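Local coordinates for protein GNAT family acetyltransferase (Mycobacterium smegmatis, PDB 6C30) that probably transfers an acetyl group to the N-terminal amine of a protein substrate, as expected of a RimJ-type N-acetyltransferase of the GNAT family, at residues H49-W54 / G118-S123; A153-R156 / S162-V165. All coordinates share one frame; numbering follows the deposited sequence.

Contact 1 of 2, residues H49-W54 / G118-S123; sequences HHLEPW and GYWVAS
H50 and L51 of the short helix 48-51 pack on the end of strand 114-121 and the turn after it. In the GNAT fold this is the strand that leads toward helix 130-143 and the turn before it, which usually receives the coenzyme A pyrophosphate. The contact is small and lies at the surface, with 165 Å² buried. No hydrogen bond crosses it. S123 lies over one face of the H50 imidazole in a CH-pi contact. S123 CB is 3.9 Å from the centroid of the H50 ring and 30° off the ring normal. The offset is toward the CD2 side, where S123 CB comes within 3.5 Å of H50 CD2. L51 supplies the second touch. L51 CD2 reaches W120 CB at 4.0 Å, and the two side chains cross at a slant.

Outside this shell, both W120, on the strand, and S123, just past its end, have polar ends bonded elsewhere. S123 OG sits between its backbone N and carbonyl carbon (chi1 68°) and bonds to D47 OD1, just before the helix. W120 NE1 bonds to Q101 OE1 on the neighbouring strand, and R44 makes a cation-pi contact with the indole. R44 also touches L51, so helix 37-46 backs both partners. Further along the segment, W54 N donates a hydrogen bond to L51 O at 3.0 Å.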
loop_
_atom_site.group_PDB
_atom_site.type_symbol
_atom_site.label_atom_id
_atom_site.label_comp_id
_atom_site.label_asym_id
_atom_site.label_seq_id
_atom_site.Cartn_x
_atom_site.Cartn_y
_atom_site.Cartn_z
ATOM N N HIS A 49 13.370 -23.961 -6.550
ATOM C CA HIS A 49 14.776 -24.357 -6.517
ATOM C C HIS A 49 15.706 -23.253 -6.064
ATOM O O HIS A 49 16.845 -23.523 -5.695
ATOM C CB HIS A 49 15.164 -24.907 -7.882
ATOM C CG HIS A 49 14.254 -26.003 -8.332
ATOM N ND1 HIS A 49 14.050 -27.142 -7.585
ATOM C CD2 HIS A 49 13.461 -26.118 -9.423
ATOM C CE1 HIS A 49 13.190 -27.925 -8.211
ATOM N NE2 HIS A 49 12.815 -27.326 -9.326
ATOM N N HIS A 50 15.208 -22.025 -5.992
ATOM C CA HIS A 50 15.951 -20.948 -5.362
ATOM C C HIS A 50 15.763 -20.920 -3.855
ATOM O O HIS A 50 16.634 -20.435 -3.128
ATOM C CB HIS A 50 15.523 -19.599 -5.930
ATOM C CG HIS A 50 15.715 -19.484 -7.405
ATOM N ND1 HIS A 50 16.963 -19.486 -7.990
ATOM C CD2 HIS A 50 14.824 -19.344 -8.413
ATOM C CE1 HIS A 50 16.832 -19.353 -9.298
ATOM N NE2 HIS A 50 15.543 -19.264 -9.581
ATOM N N LEU A 51 14.619 -21.416 -3.389
ATOM C CA LEU A 51 14.248 -21.305 -1.980
ATOM C C LEU A 51 14.518 -22.569 -1.184
ATOM O O LEU A 51 14.994 -22.503 -0.044
ATOM C CB LEU A 51 12.766 -20.938 -1.862
ATOM C CG LEU A 51 12.395 -19.549 -2.376
ATOM C CD1 LEU A 51 10.887 -19.441 -2.584
ATOM C CD2 LEU A 51 12.893 -18.471 -1.414
ATOM N N GLU A 52 14.218 -23.722 -1.775
ATOM C CA GLU A 52 14.264 -24.973 -1.021
ATOM C C GLU A 52 15.655 -25.340 -0.438
ATOM O O GLU A 52 15.719 -25.902 0.657
ATOM C CB GLU A 52 13.732 -26.126 -1.885
ATOM C CG GLU A 52 13.414 -27.384 -1.075
ATOM C CD GLU A 52 12.588 -28.398 -1.842
ATOM O OE1 GLU A 52 12.688 -28.433 -3.080
ATOM O OE2 GLU A 52 11.844 -29.171 -1.195
ATOM N N PRO A 53 16.767 -25.006 -1.123
ATOM C CA PRO A 53 18.049 -25.350 -0.487
ATOM C C PRO A 53 18.290 -24.632 0.842
ATOM O O PRO A 53 19.190 -25.052 1.582
ATOM C CB PRO A 53 19.087 -24.895 -1.519
ATOM C CG PRO A 53 18.368 -24.943 -2.814
ATOM C CD PRO A 53 16.964 -24.530 -2.506
ATOM N N TRP A 54 17.510 -23.590 1.133
ATOM C CA TRP A 54 17.762 -22.712 2.279
ATOM C C TRP A 54 16.616 -22.724 3.285
ATOM O O TRP A 54 16.707 -22.089 4.326
ATOM C CB TRP A 54 18.028 -21.270 1.805
ATOM C CG TRP A 54 18.963 -21.250 0.648
ATOM C CD1 TRP A 54 18.640 -21.047 -0.663
ATOM C CD2 TRP A 54 20.364 -21.518 0.681
ATOM N NE1 TRP A 54 19.764 -21.147 -1.447
ATOM C CE2 TRP A 54 20.837 -21.436 -0.645
ATOM C CE3 TRP A 54 21.273 -21.804 1.707
ATOM C CZ2 TRP A 54 22.176 -21.639 -0.975
ATOM C CZ3 TRP A 54 22.605 -22.001 1.380
ATOM C CH2 TRP A 54 23.044 -21.922 0.050
ATOM N N GLY A 118 13.407 -12.716 9.344
ATOM C CA GLY A 118 13.682 -13.512 8.168
ATOM C C GLY A 118 12.997 -12.879 6.979
ATOM O O GLY A 118 12.100 -12.048 7.140
ATOM N N TYR A 119 13.429 -13.245 5.780
ATOM C CA TYR A 119 12.898 -12.617 4.576
ATOM C C TYR A 119 13.096 -13.531 3.382
ATOM O O TYR A 119 13.961 -14.418 3.381
ATOM C CB TYR A 119 13.595 -11.263 4.316
ATOM C CG TYR A 119 15.025 -11.459 3.853
ATOM C CD1 TYR A 119 15.351 -11.475 2.500
ATOM C CD2 TYR A 119 16.040 -11.687 4.773
ATOM C CE1 TYR A 119 16.655 -11.701 2.079
ATOM C CE2 TYR A 119 17.342 -11.916 4.366
ATOM C CZ TYR A 119 17.636 -11.923 3.020
ATOM O OH TYR A 119 18.931 -12.155 2.630
ATOM N N TRP A 120 12.309 -13.286 2.345
ATOM C CA TRP A 120 12.607 -13.816 1.022
ATOM C C TRP A 120 11.998 -12.876 -0.005
ATOM O O TRP A 120 11.002 -12.193 0.264
ATOM C CB TRP A 120 12.094 -15.252 0.856
ATOM C CG TRP A 120 10.604 -15.367 0.788
ATOM C CD1 TRP A 120 9.737 -15.521 1.838
ATOM C CD2 TRP A 120 9.800 -15.329 -0.396
ATOM N NE1 TRP A 120 8.447 -15.581 1.370
ATOM C CE2 TRP A 120 8.455 -15.468 0.006
ATOM C CE3 TRP A 120 10.086 -15.207 -1.757
ATOM C CZ2 TRP A 120 7.396 -15.473 -0.903
ATOM C CZ3 TRP A 120 9.039 -15.217 -2.658
ATOM C CH2 TRP A 120 7.707 -15.348 -2.224
ATOM N N VAL A 121 12.631 -12.823 -1.172
ATOM C CA VAL A 121 12.194 -11.982 -2.282
ATOM C C VAL A 121 12.154 -12.826 -3.554
ATOM O O VAL A 121 13.033 -13.657 -3.773
ATOM C CB VAL A 121 13.146 -10.765 -2.473
ATOM C CG1 VAL A 121 12.790 -9.976 -3.733
ATOM C CG2 VAL A 121 13.108 -9.860 -1.265
ATOM N N ALA A 122 11.134 -12.600 -4.376
ATOM C CA ALA A 122 11.002 -13.257 -5.674
ATOM C C ALA A 122 12.310 -13.205 -6.463
ATOM O O ALA A 122 12.953 -12.153 -6.552
ATOM C CB ALA A 122 9.879 -12.613 -6.471
ATOM N N SER A 123 12.689 -14.345 -7.039
ATOM C CA SER A 123 14.002 -14.485 -7.679
ATOM C C SER A 123 14.230 -13.496 -8.821
ATOM O O SER A 123 15.355 -13.045 -9.035
ATOM C CB SER A 123 14.185 -15.913 -8.196
ATOM O OG SER A 123 13.302 -16.171 -9.266
#

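Contact 2 of 2, residues A153-R156 / S162-V165; sequences ATVR and SRAV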
loop_
_atom_site.group_PDB
_atom_site.type_symbol
_atom_site.label_atom_id
_atom_site.label_comp_id
_atom_site.label_asym_id
_atom_site.label_seq_id
_atom_site.Cartn_x
_atom_site.Cartn_y
_atom_site.Cartn_z
ATOM N N ALA A 153 19.274 -12.764 13.183
ATOM C CA ALA A 153 18.912 -13.574 12.018
ATOM C C ALA A 153 19.869 -14.741 11.911
ATOM O O ALA A 153 20.990 -14.696 12.439
ATOM C CB ALA A 153 18.939 -12.751 10.734
ATOM N N THR A 154 19.418 -15.808 11.258
ATOM C CA THR A 154 20.275 -16.963 11.022
ATOM C C THR A 154 20.406 -17.203 9.523
ATOM O O THR A 154 19.460 -16.987 8.748
ATOM C CB THR A 154 19.751 -18.232 11.737
ATOM O OG1 THR A 154 18.381 -18.452 11.376
ATOM C CG2 THR A 154 19.843 -18.056 13.241
ATOM N N VAL A 155 21.594 -17.614 9.102
ATOM C CA VAL A 155 21.879 -17.748 7.683
ATOM C C VAL A 155 22.978 -18.789 7.508
ATOM O O VAL A 155 23.949 -18.787 8.258
ATOM C CB VAL A 155 22.282 -16.372 7.074
ATOM C CG1 VAL A 155 23.450 -15.739 7.832
ATOM C CG2 VAL A 155 22.595 -16.509 5.592
ATOM N N ARG A 156 22.816 -19.705 6.561
ATOM C CA ARG A 156 23.857 -20.695 6.322
ATOM C C ARG A 156 25.130 -20.016 5.822
ATOM O O ARG A 156 25.060 -19.060 5.037
ATOM C CB ARG A 156 23.379 -21.758 5.324
ATOM C CG ARG A 156 22.367 -22.733 5.931
ATOM C CD ARG A 156 21.884 -23.766 4.915
ATOM N NE ARG A 156 22.969 -24.651 4.501
ATOM C CZ ARG A 156 22.893 -25.499 3.480
ATOM N NH1 ARG A 156 21.784 -25.572 2.751
ATOM N NH2 ARG A 156 23.938 -26.266 3.181
ATOM N N SER A 162 22.690 -13.935 0.905
ATOM C CA SER A 162 21.973 -13.503 2.091
ATOM C C SER A 162 22.928 -12.927 3.134
ATOM O O SER A 162 22.602 -11.936 3.795
ATOM C CB SER A 162 21.165 -14.651 2.683
ATOM O OG SER A 162 20.431 -14.184 3.803
ATOM N N ARG A 163 24.107 -13.533 3.282
ATOM C CA ARG A 163 25.116 -12.960 4.174
ATOM C C ARG A 163 25.458 -11.531 3.774
ATOM O O ARG A 163 25.611 -10.660 4.624
ATOM C CB ARG A 163 26.379 -13.825 4.192
ATOM C CG ARG A 163 26.143 -15.196 4.834
ATOM C CD ARG A 163 27.391 -16.061 4.823
ATOM N NE ARG A 163 28.432 -15.514 5.687
ATOM C CZ ARG A 163 29.620 -16.082 5.867
ATOM N NH1 ARG A 163 29.909 -17.215 5.242
ATOM N NH2 ARG A 163 30.501 -15.525 6.687
ATOM N N ALA A 164 25.544 -11.288 2.474
ATOM C CA ALA A 164 25.870 -9.948 1.994
ATOM C C ALA A 164 24.739 -8.962 2.271
ATOM O O ALA A 164 24.984 -7.821 2.671
ATOM C CB ALA A 164 26.188 -9.987 0.510
ATOM N N VAL A 165 23.501 -9.401 2.057
ATOM C CA VAL A 165 22.338 -8.556 2.329
ATOM C C VAL A 165 22.296 -8.160 3.810
ATOM O O VAL A 165 22.139 -6.986 4.147
ATOM C CB VAL A 165 21.027 -9.283 1.923
ATOM C CG1 VAL A 165 19.817 -8.615 2.529
ATOM C CG2 VAL A 165 20.895 -9.331 0.401
#
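R163 meets V155 and the R156 carbonyl with its aliphatic chain, while its flat guanidinium group is held by residues elsewhere. NH2 forms a salt bridge with E173 OE2 and NH1 a hydrogen bond with P157 O. The other flat group, the R156 guanidinium, also takes no part: the CB of R156 points away from the helix. Only its backbone faces R163, with R156 O 3.8 Å from R163 CD.

V155 carries the contact from the strand side. With chi1 at 55°, V155 CG1 lies between backbone N and carbonyl carbon, which turns CG2 to S162. V155 CG2 touches S162 OG at 3.6 Å and S162 CB at 3.7 Å. On its R163 side, V155 CG2 is 3.9 Å from R163 CG. The V155 and R163 side chains run at about a right angle to each other. The touch on S162 OG is packing, and that hydroxyl is paired with Y119 OH on strand 114-121. S162 N is bonded to N159 OD1 near the start of the helix. These residues form the beta-turn-alpha unit of the GNAT fold, in which strand 150-155 turns into helix 160-169 and the helix packs back on the strand end.

How the contacts relate
Contact 1 comes first along the chain. It brings helix 48-51 to the end of strand 114-121 and closes a loop of 63 residues. That loop includes helices 62-65 and 71-83 and strands 88-94 and 97-105. The chain then runs through helix 130-143 to strand 150-155, which pairs in parallel with strand 114-121. Contact 2 closes a loop of five residues there. The two contacts follow in series and neither crosses the other. Their centres are 12 Å apart, but they touch. Y119 OH lies 3.6 Å from V165 CB, where strand 114-121 meets helix 160-169. Elsewhere, W54 CE3 packs on R156 CD at 3.8 Å.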